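Pyrsv_gp04 (Pyrobaculum spherical virus, PDB 2VXZ) is of unknown biochemical function but probably acts as a DNA-binding transcriptional regulator of this archaeal virus. Local coordinates at residues 58-62 against 129-134; 78-83 against 113-117; 82-86 against 104-110; 92-98 against 148-153. All coordinates share one frame; numbering follows the deposited sequence.

Contact 1: residues 58-62 against 129-134; sequences AFGNV and SFLNHL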
loop_
_atom_site.group_PDB
_atom_site.type_symbol
_atom_site.label_atom_id
_atom_site.label_comp_id
_atom_site.label_asym_id
_atom_site.label_seq_id
_atom_site.Cartn_x
_atom_site.Cartn_y
_atom_site.Cartn_z
ATOM N N ALA A 58 0.402 7.428 -7.145
ATOM C CA ALA A 58 -0.932 6.870 -7.257
ATOM C C ALA A 58 -0.824 5.355 -7.319
ATOM O O ALA A 58 -0.023 4.814 -8.076
ATOM C CB ALA A 58 -1.637 7.408 -8.502
ATOM N N PHE A 59 -1.608 4.683 -6.491
ATOM C CA PHE A 59 -1.619 3.232 -6.449
ATOM C C PHE A 59 -3.072 2.796 -6.439
ATOM O O PHE A 59 -3.627 2.412 -5.407
ATOM C CB PHE A 59 -0.853 2.721 -5.232
ATOM C CG PHE A 59 -0.464 1.273 -5.327
ATOM C CD1 PHE A 59 0.778 0.907 -5.840
ATOM C CD2 PHE A 59 -1.336 0.276 -4.908
ATOM C CE1 PHE A 59 1.145 -0.416 -5.927
ATOM C CE2 PHE A 59 -0.976 -1.062 -4.996
ATOM C CZ PHE A 59 0.269 -1.409 -5.505
ATOM N N GLY A 60 -3.675 2.871 -7.619
ATOM C CA GLY A 60 -5.110 2.686 -7.766
ATOM C C GLY A 60 -5.809 3.911 -7.220
ATOM O O GLY A 60 -5.489 5.031 -7.613
ATOM N N ASN A 61 -6.726 3.698 -6.282
ATOM C CA ASN A 61 -7.495 4.786 -5.681
ATOM C C ASN A 61 -6.880 5.353 -4.391
ATOM O O ASN A 61 -7.395 6.329 -3.851
ATOM C CB ASN A 61 -8.933 4.323 -5.416
ATOM C CG ASN A 61 -9.649 3.847 -6.679
ATOM O OD1 ASN A 61 -10.507 2.965 -6.618
ATOM N ND2 ASN A 61 -9.303 4.431 -7.824
ATOM N N VAL A 62 -5.796 4.748 -3.894
ATOM C CA VAL A 62 -5.028 5.306 -2.770
ATOM C C VAL A 62 -3.766 5.969 -3.311
ATOM O O VAL A 62 -3.328 5.683 -4.423
ATOM C CB VAL A 62 -4.600 4.238 -1.712
ATOM C CG1 VAL A 62 -5.708 3.220 -1.450
ATOM C CG2 VAL A 62 -3.325 3.527 -2.135
ATOM N N SER A 129 -9.569 -2.649 -3.687
ATOM C CA SER A 129 -9.100 -1.893 -4.844
ATOM C C SER A 129 -7.568 -1.811 -4.861
ATOM O O SER A 129 -6.937 -1.932 -5.915
ATOM C CB SER A 129 -9.726 -0.491 -4.818
ATOM O OG SER A 129 -9.372 0.264 -5.961
ATOM N N PHE A 130 -6.976 -1.611 -3.684
ATOM C CA PHE A 130 -5.523 -1.559 -3.532
ATOM C C PHE A 130 -4.905 -2.901 -3.941
ATOM O O PHE A 130 -3.966 -2.955 -4.729
ATOM C CB PHE A 130 -5.167 -1.232 -2.078
ATOM C CG PHE A 130 -3.694 -1.251 -1.778
ATOM C CD1 PHE A 130 -2.925 -0.108 -1.953
ATOM C CD2 PHE A 130 -3.078 -2.394 -1.296
ATOM C CE1 PHE A 130 -1.566 -0.111 -1.659
ATOM C CE2 PHE A 130 -1.739 -2.401 -0.997
ATOM C CZ PHE A 130 -0.972 -1.259 -1.181
ATOM N N LEU A 131 -5.420 -3.985 -3.380
ATOM C CA LEU A 131 -4.901 -5.328 -3.696
ATOM C C LEU A 131 -5.168 -5.733 -5.167
ATOM O O LEU A 131 -4.367 -6.451 -5.783
ATOM C CB LEU A 131 -5.499 -6.353 -2.735
ATOM C CG LEU A 131 -5.034 -6.219 -1.279
ATOM C CD1 LEU A 131 -5.792 -7.190 -0.413
ATOM C CD2 LEU A 131 -3.538 -6.439 -1.137
ATOM N N ASN A 132 -6.288 -5.270 -5.722
ATOM C CA ASN A 132 -6.583 -5.481 -7.137
ATOM C C ASN A 132 -5.522 -4.814 -8.006
ATOM O O ASN A 132 -5.055 -5.386 -8.978
ATOM C CB ASN A 132 -7.952 -4.909 -7.501
ATOM C CG ASN A 132 -8.371 -5.261 -8.904
ATOM O OD1 ASN A 132 -8.465 -6.431 -9.245
ATOM N ND2 ASN A 132 -8.645 -4.237 -9.736
ATOM N N HIS A 133 -5.141 -3.592 -7.638
ATOM C CA HIS A 133 -4.122 -2.868 -8.384
ATOM C C HIS A 133 -2.787 -3.619 -8.353
ATOM O O HIS A 133 -2.098 -3.731 -9.376
ATOM C CB HIS A 133 -3.959 -1.460 -7.817
ATOM C CG HIS A 133 -3.057 -0.601 -8.638
ATOM N ND1 HIS A 133 -3.473 0.020 -9.797
ATOM C CD2 HIS A 133 -1.754 -0.284 -8.483
ATOM C CE1 HIS A 133 -2.462 0.696 -10.308
ATOM N NE2 HIS A 133 -1.406 0.522 -9.536
ATOM N N LEU A 134 -2.446 -4.148 -7.182
ATOM C CA LEU A 134 -1.224 -4.928 -6.994
ATOM C C LEU A 134 -1.267 -6.189 -7.852
ATOM O O LEU A 134 -0.281 -6.546 -8.521
ATOM C CB LEU A 134 -1.058 -5.289 -5.508
ATOM C CG LEU A 134 0.198 -6.063 -5.071
ATOM C CD1 LEU A 134 1.494 -5.379 -5.527
ATOM C CD2 LEU A 134 0.212 -6.288 -3.553
HETATM O O HOH W 1 -6.402 1.286 -5.043
#
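S129 OG has two polar neighbours at the 59-62 turn: N61 OD1 at 3.0 Å, and a bound water somewhat farther off. The water bonds to the turn itself, accepting from N61 N at 2.7 Å and donating to F59 O at 3.0 Å, so that it sits between the peptides on either side of G60, with S129 OG of the helix at 3.3 Å from it. This is a type II' turn, with G60 at positive phi (73°) in its second position. The glycine backbone lies over one face of the H133 ring, G60 N above its centre and G60 CA in a CH-pi contact, 4.1 Å from CA to the ring centroid. F59, H133 and F130 form an aromatic cluster. With CG anti to the backbone N (chi1 -163°), the F59 ring swings out to the helix. There the edge of H133 points at its face in an edge-to-face pair, CD2 standing 3.5 Å above the middle of the F59 ring. F130 meets the same ring obliquely, the planes 37° apart, and its CE1 comes to 3.3 Å from F59 CD2. V62 CG2 touches the edge of F130. The turn joins strands 55-59 and 62-66, consistent with the tip of a winged-helix hairpin. Helix 125-139 lies against that tip, while F59 also rests on Y72 and M79 of helix 69-89, and V62 and F130 both reach I118.

Contact 2: residues 78-83 against 113-117; sequences GMIREV and FFSSI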
loop_
_atom_site.group_PDB
_atom_site.type_symbol
_atom_site.label_atom_id
_atom_site.label_comp_id
_atom_site.label_asym_id
_atom_site.label_seq_id
_atom_site.Cartn_x
_atom_site.Cartn_y
_atom_site.Cartn_z
ATOM N N GLY A 78 8.908 -5.525 -2.518
ATOM C CA GLY A 78 8.496 -6.217 -1.301
ATOM C C GLY A 78 7.081 -6.747 -1.363
ATOM O O GLY A 78 6.824 -7.891 -0.987
HETATM N N MSE A 79 6.149 -5.920 -1.840
HETATM C CA MSE A 79 4.749 -6.344 -1.954
HETATM C C MSE A 79 4.632 -7.498 -2.931
HETATM O O MSE A 79 3.884 -8.454 -2.699
HETATM C CB MSE A 79 3.866 -5.181 -2.399
HETATM C CG MSE A 79 3.756 -4.103 -1.360
HETATM SE SE MSE A 79 2.369 -2.836 -1.833
HETATM C CE MSE A 79 3.174 -2.049 -3.397
ATOM N N ILE A 80 5.379 -7.415 -4.021
ATOM C CA ILE A 80 5.354 -8.472 -5.036
ATOM C C ILE A 80 5.900 -9.788 -4.495
ATOM O O ILE A 80 5.286 -10.831 -4.684
ATOM C CB ILE A 80 6.086 -8.042 -6.318
ATOM C CG1 ILE A 80 5.318 -6.895 -6.987
ATOM C CG2 ILE A 80 6.165 -9.197 -7.296
ATOM C CD1 ILE A 80 5.988 -6.343 -8.213
ATOM N N ARG A 81 7.024 -9.737 -3.788
ATOM C CA ARG A 81 7.601 -10.942 -3.188
ATOM C C ARG A 81 6.645 -11.603 -2.203
ATOM O O ARG A 81 6.554 -12.832 -2.162
ATOM C CB ARG A 81 8.934 -10.635 -2.501
ATOM C CG ARG A 81 10.060 -10.286 -3.466
ATOM C CD ARG A 81 11.411 -10.303 -2.782
ATOM N NE ARG A 81 11.470 -9.363 -1.665
ATOM C CZ ARG A 81 11.848 -8.085 -1.738
ATOM N NH1 ARG A 81 12.229 -7.533 -2.887
ATOM N NH2 ARG A 81 11.840 -7.351 -0.635
ATOM N N GLU A 82 5.938 -10.791 -1.414
ATOM C CA GLU A 82 4.980 -11.316 -0.450
ATOM C C GLU A 82 3.810 -11.982 -1.149
ATOM O O GLU A 82 3.439 -13.077 -0.777
ATOM C CB GLU A 82 4.473 -10.240 0.508
ATOM C CG GLU A 82 5.509 -9.789 1.514
ATOM C CD GLU A 82 5.821 -10.847 2.551
ATOM O OE1 GLU A 82 4.922 -11.199 3.328
ATOM O OE2 GLU A 82 6.959 -11.348 2.577
ATOM N N VAL A 83 3.227 -11.328 -2.163
ATOM C CA VAL A 83 2.140 -11.953 -2.927
ATOM C C VAL A 83 2.623 -13.278 -3.535
ATOM O O VAL A 83 1.947 -14.303 -3.432
ATOM C CB VAL A 83 1.574 -11.027 -4.029
ATOM C CG1 VAL A 83 0.549 -11.787 -4.917
ATOM C CG2 VAL A 83 0.945 -9.777 -3.406
ATOM N N PHE A 113 3.778 -6.908 7.368
ATOM C CA PHE A 113 4.311 -6.114 6.266
ATOM C C PHE A 113 3.263 -5.168 5.689
ATOM O O PHE A 113 3.466 -3.958 5.625
ATOM C CB PHE A 113 4.857 -7.022 5.174
ATOM C CG PHE A 113 5.394 -6.280 3.985
ATOM C CD1 PHE A 113 6.551 -5.528 4.086
ATOM C CD2 PHE A 113 4.738 -6.325 2.768
ATOM C CE1 PHE A 113 7.045 -4.840 2.979
ATOM C CE2 PHE A 113 5.234 -5.646 1.667
ATOM C CZ PHE A 113 6.370 -4.901 1.776
ATOM N N PHE A 114 2.131 -5.718 5.273
ATOM C CA PHE A 114 1.109 -4.885 4.644
ATOM C C PHE A 114 0.504 -3.863 5.623
ATOM O O PHE A 114 0.186 -2.756 5.223
ATOM C CB PHE A 114 0.029 -5.739 3.951
ATOM C CG PHE A 114 0.439 -6.235 2.591
ATOM C CD1 PHE A 114 0.989 -7.492 2.438
ATOM C CD2 PHE A 114 0.307 -5.431 1.471
ATOM C CE1 PHE A 114 1.390 -7.948 1.193
ATOM C CE2 PHE A 114 0.694 -5.887 0.214
ATOM C CZ PHE A 114 1.244 -7.144 0.077
ATOM N N SER A 115 0.347 -4.216 6.898
ATOM C CA SER A 115 -0.272 -3.270 7.848
ATOM C C SER A 115 0.651 -2.086 8.156
ATOM O O SER A 115 0.191 -1.048 8.640
ATOM C CB SER A 115 -0.681 -3.964 9.138
ATOM O OG SER A 115 0.451 -4.383 9.839
ATOM N N SER A 116 1.939 -2.227 7.843
ATOM C CA SER A 116 2.879 -1.106 7.957
ATOM C C SER A 116 2.839 -0.165 6.740
ATOM O O SER A 116 3.547 0.854 6.720
ATOM C CB SER A 116 4.304 -1.613 8.211
ATOM O OG SER A 116 4.847 -2.279 7.082
ATOM N N ILE A 117 2.024 -0.497 5.736
ATOM C CA ILE A 117 1.849 0.317 4.524
ATOM C C ILE A 117 0.462 0.982 4.471
ATOM O O ILE A 117 0.325 2.137 4.074
ATOM C CB ILE A 117 1.981 -0.560 3.238
ATOM C CG1 ILE A 117 3.319 -1.305 3.200
ATOM C CG2 ILE A 117 1.801 0.297 1.955
ATOM C CD1 ILE A 117 3.410 -2.398 2.114
#
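The selenomethionine M79 sets its CG against the rings of both F113 and F114, crossing the two phenylalanine side chains at about a right angle. This is helix-to-helix packing, largely apolar, between helix 69-89 and the end of helix 108-115, and it includes a Met-aromatic contact. M79 CG is 3.7 Å from F113 CE2 and 3.9 Å from F114 CE2. Beyond it, SE stands 5.2 Å from the centroid of the F114 ring in an oblique approach, and I117 CD1 touches the CG and SE end of the chain. F113, its CG anti to the backbone N (chi1 179°), reaches across to the helix backbone, and its CZ meets G78 C at 3.7 Å. The absence of a side chain on G78 lets the ring come this close. One turn further along, the aliphatic part of E82 adds to the packing, CG against F113 CD2 and CB against F114 CE1, while its carboxylate turns to Q109. F114 also touches I104 and L134, so helices 69-89, 97-106 and 125-139 all meet its ring. F113 O accepts from both S116 N and S116 OG, the hydroxyl at 2.6 Å.

Contact 3: residues 82-86 against 104-110; sequences EVERL and IIKDPQA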
loop_
_atom_site.group_PDB
_atom_site.type_symbol
_atom_site.label_atom_id
_atom_site.label_comp_id
_atom_site.label_asym_id
_atom_site.label_seq_id
_atom_site.Cartn_x
_atom_site.Cartn_y
_atom_site.Cartn_z
ATOM N N GLU A 82 5.938 -10.791 -1.414
ATOM C CA GLU A 82 4.980 -11.316 -0.450
ATOM C C GLU A 82 3.810 -11.982 -1.149
ATOM O O GLU A 82 3.439 -13.077 -0.777
ATOM C CB GLU A 82 4.473 -10.240 0.508
ATOM C CG GLU A 82 5.509 -9.789 1.514
ATOM C CD GLU A 82 5.821 -10.847 2.551
ATOM O OE1 GLU A 82 4.922 -11.199 3.328
ATOM O OE2 GLU A 82 6.959 -11.348 2.577
ATOM N N VAL A 83 3.227 -11.328 -2.163
ATOM C CA VAL A 83 2.140 -11.953 -2.927
ATOM C C VAL A 83 2.623 -13.278 -3.535
ATOM O O VAL A 83 1.947 -14.303 -3.432
ATOM C CB VAL A 83 1.574 -11.027 -4.029
ATOM C CG1 VAL A 83 0.549 -11.787 -4.917
ATOM C CG2 VAL A 83 0.945 -9.777 -3.406
ATOM N N GLU A 84 3.796 -13.268 -4.149
ATOM C CA GLU A 84 4.283 -14.465 -4.829
ATOM C C GLU A 84 4.620 -15.572 -3.849
ATOM O O GLU A 84 4.430 -16.751 -4.166
ATOM C CB GLU A 84 5.479 -14.133 -5.721
ATOM C CG GLU A 84 5.088 -13.206 -6.863
ATOM C CD GLU A 84 6.030 -13.288 -8.008
ATOM O OE1 GLU A 84 7.155 -12.764 -7.875
ATOM O OE2 GLU A 84 5.639 -13.903 -9.032
ATOM N N ARG A 85 5.088 -15.211 -2.651
ATOM C CA ARG A 85 5.312 -16.220 -1.599
ATOM C C ARG A 85 3.996 -16.892 -1.186
ATOM O O ARG A 85 3.925 -18.128 -1.042
ATOM C CB ARG A 85 5.997 -15.615 -0.375
ATOM C CG ARG A 85 6.262 -16.642 0.728
ATOM C CD ARG A 85 7.004 -16.068 1.889
ATOM N NE ARG A 85 6.257 -14.987 2.504
ATOM C CZ ARG A 85 5.248 -15.139 3.363
ATOM N NH1 ARG A 85 4.839 -16.340 3.751
ATOM N NH2 ARG A 85 4.653 -14.068 3.850
ATOM N N LEU A 86 2.964 -16.083 -0.976
ATOM C CA LEU A 86 1.656 -16.614 -0.600
ATOM C C LEU A 86 1.059 -17.483 -1.720
ATOM O O LEU A 86 0.414 -18.504 -1.450
ATOM C CB LEU A 86 0.699 -15.486 -0.220
ATOM C CG LEU A 86 1.072 -14.644 0.991
ATOM C CD1 LEU A 86 0.120 -13.429 1.119
ATOM C CD2 LEU A 86 1.106 -15.479 2.266
ATOM N N ILE A 104 -3.283 -12.731 3.210
ATOM C CA ILE A 104 -2.460 -11.745 3.912
ATOM C C ILE A 104 -2.801 -11.692 5.392
ATOM O O ILE A 104 -1.923 -11.817 6.215
ATOM C CB ILE A 104 -2.591 -10.357 3.293
ATOM C CG1 ILE A 104 -1.911 -10.318 1.931
ATOM C CG2 ILE A 104 -2.002 -9.288 4.190
ATOM C CD1 ILE A 104 -2.292 -9.059 1.109
ATOM N N ILE A 105 -4.071 -11.544 5.740
ATOM C CA ILE A 105 -4.413 -11.348 7.159
ATOM C C ILE A 105 -4.204 -12.604 8.005
ATOM O O ILE A 105 -4.013 -12.495 9.227
ATOM C CB ILE A 105 -5.842 -10.765 7.379
ATOM C CG1 ILE A 105 -6.916 -11.713 6.852
ATOM C CG2 ILE A 105 -5.937 -9.353 6.796
ATOM C CD1 ILE A 105 -8.332 -11.213 7.054
ATOM N N LYS A 106 -4.213 -13.774 7.364
ATOM C CA LYS A 106 -3.952 -15.062 8.029
ATOM C C LYS A 106 -2.464 -15.424 8.165
ATOM O O LYS A 106 -2.122 -16.361 8.895
ATOM C CB LYS A 106 -4.667 -16.200 7.290
ATOM C CG LYS A 106 -6.161 -16.280 7.554
ATOM C CD LYS A 106 -6.643 -17.735 7.736
ATOM C CE LYS A 106 -6.230 -18.372 9.098
ATOM N NZ LYS A 106 -6.991 -17.939 10.337
ATOM N N ASP A 107 -1.589 -14.726 7.451
ATOM C CA ASP A 107 -0.160 -14.991 7.519
ATOM C C ASP A 107 0.532 -13.887 8.310
ATOM O O ASP A 107 0.524 -12.728 7.893
ATOM C CB ASP A 107 0.434 -15.081 6.119
ATOM C CG ASP A 107 1.926 -15.328 6.143
ATOM O OD1 ASP A 107 2.334 -16.485 6.330
ATOM O OD2 ASP A 107 2.703 -14.374 5.995
ATOM N N PRO A 108 1.097 -14.220 9.485
ATOM C CA PRO A 108 1.683 -13.174 10.320
ATOM C C PRO A 108 2.691 -12.256 9.628
ATOM O O PRO A 108 2.646 -11.050 9.845
ATOM C CB PRO A 108 2.349 -13.969 11.433
ATOM C CG PRO A 108 1.493 -15.198 11.552
ATOM C CD PRO A 108 1.169 -15.536 10.153
ATOM N N GLN A 109 3.581 -12.822 8.818
ATOM C CA GLN A 109 4.620 -12.027 8.160
ATOM C C GLN A 109 3.988 -11.063 7.162
ATOM O O GLN A 109 4.261 -9.850 7.198
ATOM C CB GLN A 109 5.666 -12.914 7.470
ATOM C CG GLN A 109 6.635 -12.116 6.594
ATOM C CD GLN A 109 7.739 -12.958 6.008
ATOM O OE1 GLN A 109 8.462 -13.648 6.732
ATOM N NE2 GLN A 109 7.905 -12.880 4.691
ATOM N N ALA A 110 3.129 -11.594 6.291
ATOM C CA ALA A 110 2.426 -10.752 5.303
ATOM C C ALA A 110 1.569 -9.695 5.987
ATOM O O ALA A 110 1.557 -8.532 5.573
ATOM C CB ALA A 110 1.566 -11.614 4.343
#
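R85 NH2 is the hinge of a salt-bridge network that fastens helix 69-89 to the N-cap of helix 108-115. It donates across the contact to D107 OD2 over 2.9 Å in a nearly straight bond (169° at the hydrogen), and back along its own helix to E82 OE1, also at 2.9 Å. Both oxygens lie close to the guanidinium plane, but each is approached from above its own carboxylate plane. E82 OE1 and D107 OD2 are 4.7 Å apart, and the guanidinium between them probably offsets the repulsion. The bend of the arginine chain at chi3 (60°) turns the group in towards these partners. E82 holds a second bond: Q109 NE2, reaching over on an extended side chain, donates at 2.8 Å to the syn lone pair of OE2. The Q109 amide carbon thereby lies over one face of the R85 guanidinium.

What positions D107 is its role as N-cap. Its OD2 uses the anti lone pair to receive A110 N at 2.8 Å, so the one oxygen takes a helix-start amide as well as the arginine. The first turn of helix 108-115 is thus fixed through the same carboxylate that carries the salt bridge. Under the polar layer lies an apolar one. L86 lays CD2 on D107 CB, and its CD1 meets A110 CB at 4.0 Å. I104, which also touches L131, completes the floor, where its CG1 is 3.8 Å from L86 CD1.

Contact 4: residues 92-98 against 148-153; sequences LKFISPP and ETVYLT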
loop_
_atom_site.group_PDB
_atom_site.type_symbol
_atom_site.label_atom_id
_atom_site.label_comp_id
_atom_site.label_asym_id
_atom_site.label_seq_id
_atom_site.Cartn_x
_atom_site.Cartn_y
_atom_site.Cartn_z
ATOM N N LEU A 92 -1.296 -21.771 -5.767
ATOM C CA LEU A 92 -2.465 -21.183 -6.417
ATOM C C LEU A 92 -2.294 -21.009 -7.921
ATOM O O LEU A 92 -1.278 -20.500 -8.397
ATOM C CB LEU A 92 -2.804 -19.835 -5.775
ATOM C CG LEU A 92 -3.096 -19.854 -4.270
ATOM C CD1 LEU A 92 -3.553 -18.483 -3.813
ATOM C CD2 LEU A 92 -4.151 -20.917 -3.894
ATOM N N LYS A 93 -3.324 -21.427 -8.656
ATOM C CA LYS A 93 -3.372 -21.283 -10.100
ATOM C C LYS A 93 -4.180 -20.046 -10.495
ATOM O O LYS A 93 -4.145 -19.601 -11.644
ATOM C CB LYS A 93 -3.972 -22.544 -10.722
ATOM C CG LYS A 93 -3.256 -23.836 -10.298
ATOM C CD LYS A 93 -1.761 -23.787 -10.596
ATOM C CE LYS A 93 -1.011 -25.055 -10.164
ATOM N NZ LYS A 93 -1.425 -25.540 -8.810
ATOM N N PHE A 94 -4.889 -19.475 -9.528
ATOM C CA PHE A 94 -5.620 -18.235 -9.751
ATOM C C PHE A 94 -5.700 -17.488 -8.437
ATOM O O PHE A 94 -5.540 -18.089 -7.371
ATOM C CB PHE A 94 -7.032 -18.515 -10.281
ATOM C CG PHE A 94 -7.917 -19.224 -9.294
ATOM C CD1 PHE A 94 -8.743 -18.513 -8.444
ATOM C CD2 PHE A 94 -7.891 -20.606 -9.194
ATOM C CE1 PHE A 94 -9.548 -19.165 -7.523
ATOM C CE2 PHE A 94 -8.676 -21.267 -8.276
ATOM C CZ PHE A 94 -9.520 -20.548 -7.441
ATOM N N ILE A 95 -5.967 -16.184 -8.519
ATOM C CA ILE A 95 -6.047 -15.345 -7.329
ATOM C C ILE A 95 -6.962 -14.145 -7.599
ATOM O O ILE A 95 -7.074 -13.671 -8.728
ATOM C CB ILE A 95 -4.635 -14.895 -6.867
ATOM C CG1 ILE A 95 -4.689 -14.278 -5.465
ATOM C CG2 ILE A 95 -4.015 -13.949 -7.868
ATOM C CD1 ILE A 95 -3.384 -14.342 -4.731
ATOM N N SER A 96 -7.650 -13.705 -6.548
ATOM C CA SER A 96 -8.578 -12.593 -6.593
ATOM C C SER A 96 -8.265 -11.670 -5.404
ATOM O O SER A 96 -7.617 -12.086 -4.457
ATOM C CB SER A 96 -10.017 -13.087 -6.481
ATOM O OG SER A 96 -10.281 -13.684 -5.206
ATOM N N PRO A 97 -8.722 -10.416 -5.458
ATOM C CA PRO A 97 -8.430 -9.522 -4.328
ATOM C C PRO A 97 -8.914 -10.027 -2.957
ATOM O O PRO A 97 -8.164 -9.929 -1.981
ATOM C CB PRO A 97 -9.086 -8.197 -4.757
ATOM C CG PRO A 97 -9.111 -8.272 -6.264
ATOM C CD PRO A 97 -9.415 -9.713 -6.552
ATOM N N PRO A 98 -10.147 -10.573 -2.868
ATOM C CA PRO A 98 -10.576 -11.087 -1.569
ATOM C C PRO A 98 -9.748 -12.267 -1.105
ATOM O O PRO A 98 -9.440 -12.380 0.070
ATOM C CB PRO A 98 -12.022 -11.524 -1.829
ATOM C CG PRO A 98 -12.442 -10.771 -3.011
ATOM C CD PRO A 98 -11.242 -10.664 -3.856
ATOM N N GLU A 148 -16.111 -10.214 -8.765
ATOM C CA GLU A 148 -14.791 -10.486 -8.235
ATOM C C GLU A 148 -13.833 -10.720 -9.409
ATOM O O GLU A 148 -14.122 -11.513 -10.309
ATOM C CB GLU A 148 -14.875 -11.715 -7.334
ATOM C CG GLU A 148 -13.624 -12.055 -6.559
ATOM C CD GLU A 148 -13.825 -13.291 -5.703
ATOM O OE1 GLU A 148 -14.958 -13.811 -5.664
ATOM O OE2 GLU A 148 -12.873 -13.754 -5.063
ATOM N N THR A 149 -12.726 -9.990 -9.416
ATOM C CA THR A 149 -11.710 -10.151 -10.445
ATOM C C THR A 149 -10.912 -11.404 -10.145
ATOM O O THR A 149 -10.583 -11.656 -9.003
ATOM C CB THR A 149 -10.720 -8.958 -10.519
ATOM O OG1 THR A 149 -10.372 -8.521 -9.195
ATOM C CG2 THR A 149 -11.316 -7.806 -11.296
ATOM N N VAL A 150 -10.623 -12.185 -11.169
ATOM C CA VAL A 150 -9.806 -13.373 -11.021
ATOM C C VAL A 150 -8.631 -13.327 -12.007
ATOM O O VAL A 150 -8.818 -13.142 -13.206
ATOM C CB VAL A 150 -10.630 -14.669 -11.216
ATOM C CG1 VAL A 150 -9.752 -15.879 -10.978
ATOM C CG2 VAL A 150 -11.823 -14.678 -10.246
ATOM N N TYR A 151 -7.428 -13.488 -11.460
ATOM C CA TYR A 151 -6.157 -13.412 -12.193
ATOM C C TYR A 151 -5.570 -14.806 -12.295
ATOM O O TYR A 151 -5.601 -15.550 -11.328
ATOM C CB TYR A 151 -5.168 -12.503 -11.428
ATOM C CG TYR A 151 -5.627 -11.067 -11.395
ATOM C CD1 TYR A 151 -5.241 -10.180 -12.390
ATOM C CD2 TYR A 151 -6.516 -10.610 -10.422
ATOM C CE1 TYR A 151 -5.707 -8.857 -12.399
ATOM C CE2 TYR A 151 -6.987 -9.290 -10.429
ATOM C CZ TYR A 151 -6.566 -8.420 -11.418
ATOM O OH TYR A 151 -7.040 -7.119 -11.445
ATOM N N LEU A 152 -5.020 -15.138 -13.459
ATOM C CA LEU A 152 -4.345 -16.412 -13.668
ATOM C C LEU A 152 -2.894 -16.233 -13.272
ATOM O O LEU A 152 -2.204 -15.369 -13.821
ATOM C CB LEU A 152 -4.438 -16.841 -15.134
ATOM C CG LEU A 152 -5.843 -17.046 -15.684
ATOM C CD1 LEU A 152 -5.795 -17.322 -17.190
ATOM C CD2 LEU A 152 -6.545 -18.184 -14.935
ATOM N N THR A 153 -2.427 -17.041 -12.327
ATOM C CA THR A 153 -1.041 -16.899 -11.855
ATOM C C THR A 153 -0.038 -17.291 -12.950
ATOM O O THR A 153 1.080 -16.768 -12.990
ATOM C CB THR A 153 -0.793 -17.636 -10.514
ATOM O OG1 THR A 153 -1.115 -19.027 -10.645
ATOM C CG2 THR A 153 -1.620 -16.989 -9.379
#
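S96 holds its OG between the backbone N and the carbonyl carbon (chi1 65°), while E148 stretches out with CG anti to its backbone N (chi1 -173°), and the two meet in a hydrogen bond of 2.6 Å from S96 OG to E148 OE2. The hydroxyl meets the carboxylate on its anti side, a little out of plane. S96 is also the N-cap of helix 97-106, its OG making a weak bond to R99 N. P98 CG packs alongside the same carboxylate oxygen. At the far end T153 OG1 donates to L92 O at 2.7 Å, and T153 N gives a longer bond to K93 O, from well above the carbonyl plane. Between these ends, I95 and Y151 form a hydrogen-bonded antiparallel pair: Y151 N to I95 O at 2.8 Å and I95 N to Y151 O at 2.9 Å. The neighbouring pair, F94 with L152, is non-hydrogen-bonded, and F94 CD1 packs on V150 CG1 at 3.8 Å. I95 and Y151 point to the buried face, where CG2 of I95 touches CB of Y151 and both lean on L135. T149 O, buried here, has no partner in the model. Y151 OH and T149 OG1 both bond to N132 of helix 125-139. The whole is a minimal two-stranded antiparallel sheet, one strand leading directly into a serine-capped helix.

Overall arrangement
Contacts 2 and 3 share E82 and V83 on helix 69-89 and are the closest neighbours, centres 8 Å apart, yet differ in chemistry: contact 2 is a buried, largely apolar layer, while contact 3 carries charged and amide groups outward above an apolar floor. Contact 1 meets contact 2 through F59, F130 and L134, linking the probable wing to the helical core, and mixes aromatic packing with a water-bound turn. Contact 4, the most peripheral, its centre about 18 Å from the centre of the chain, is mainly backbone pairing. It reaches contact 1 by way of N132, which ties helix 125-139 to T149 and Y151, but does not touch contacts 2 and 3.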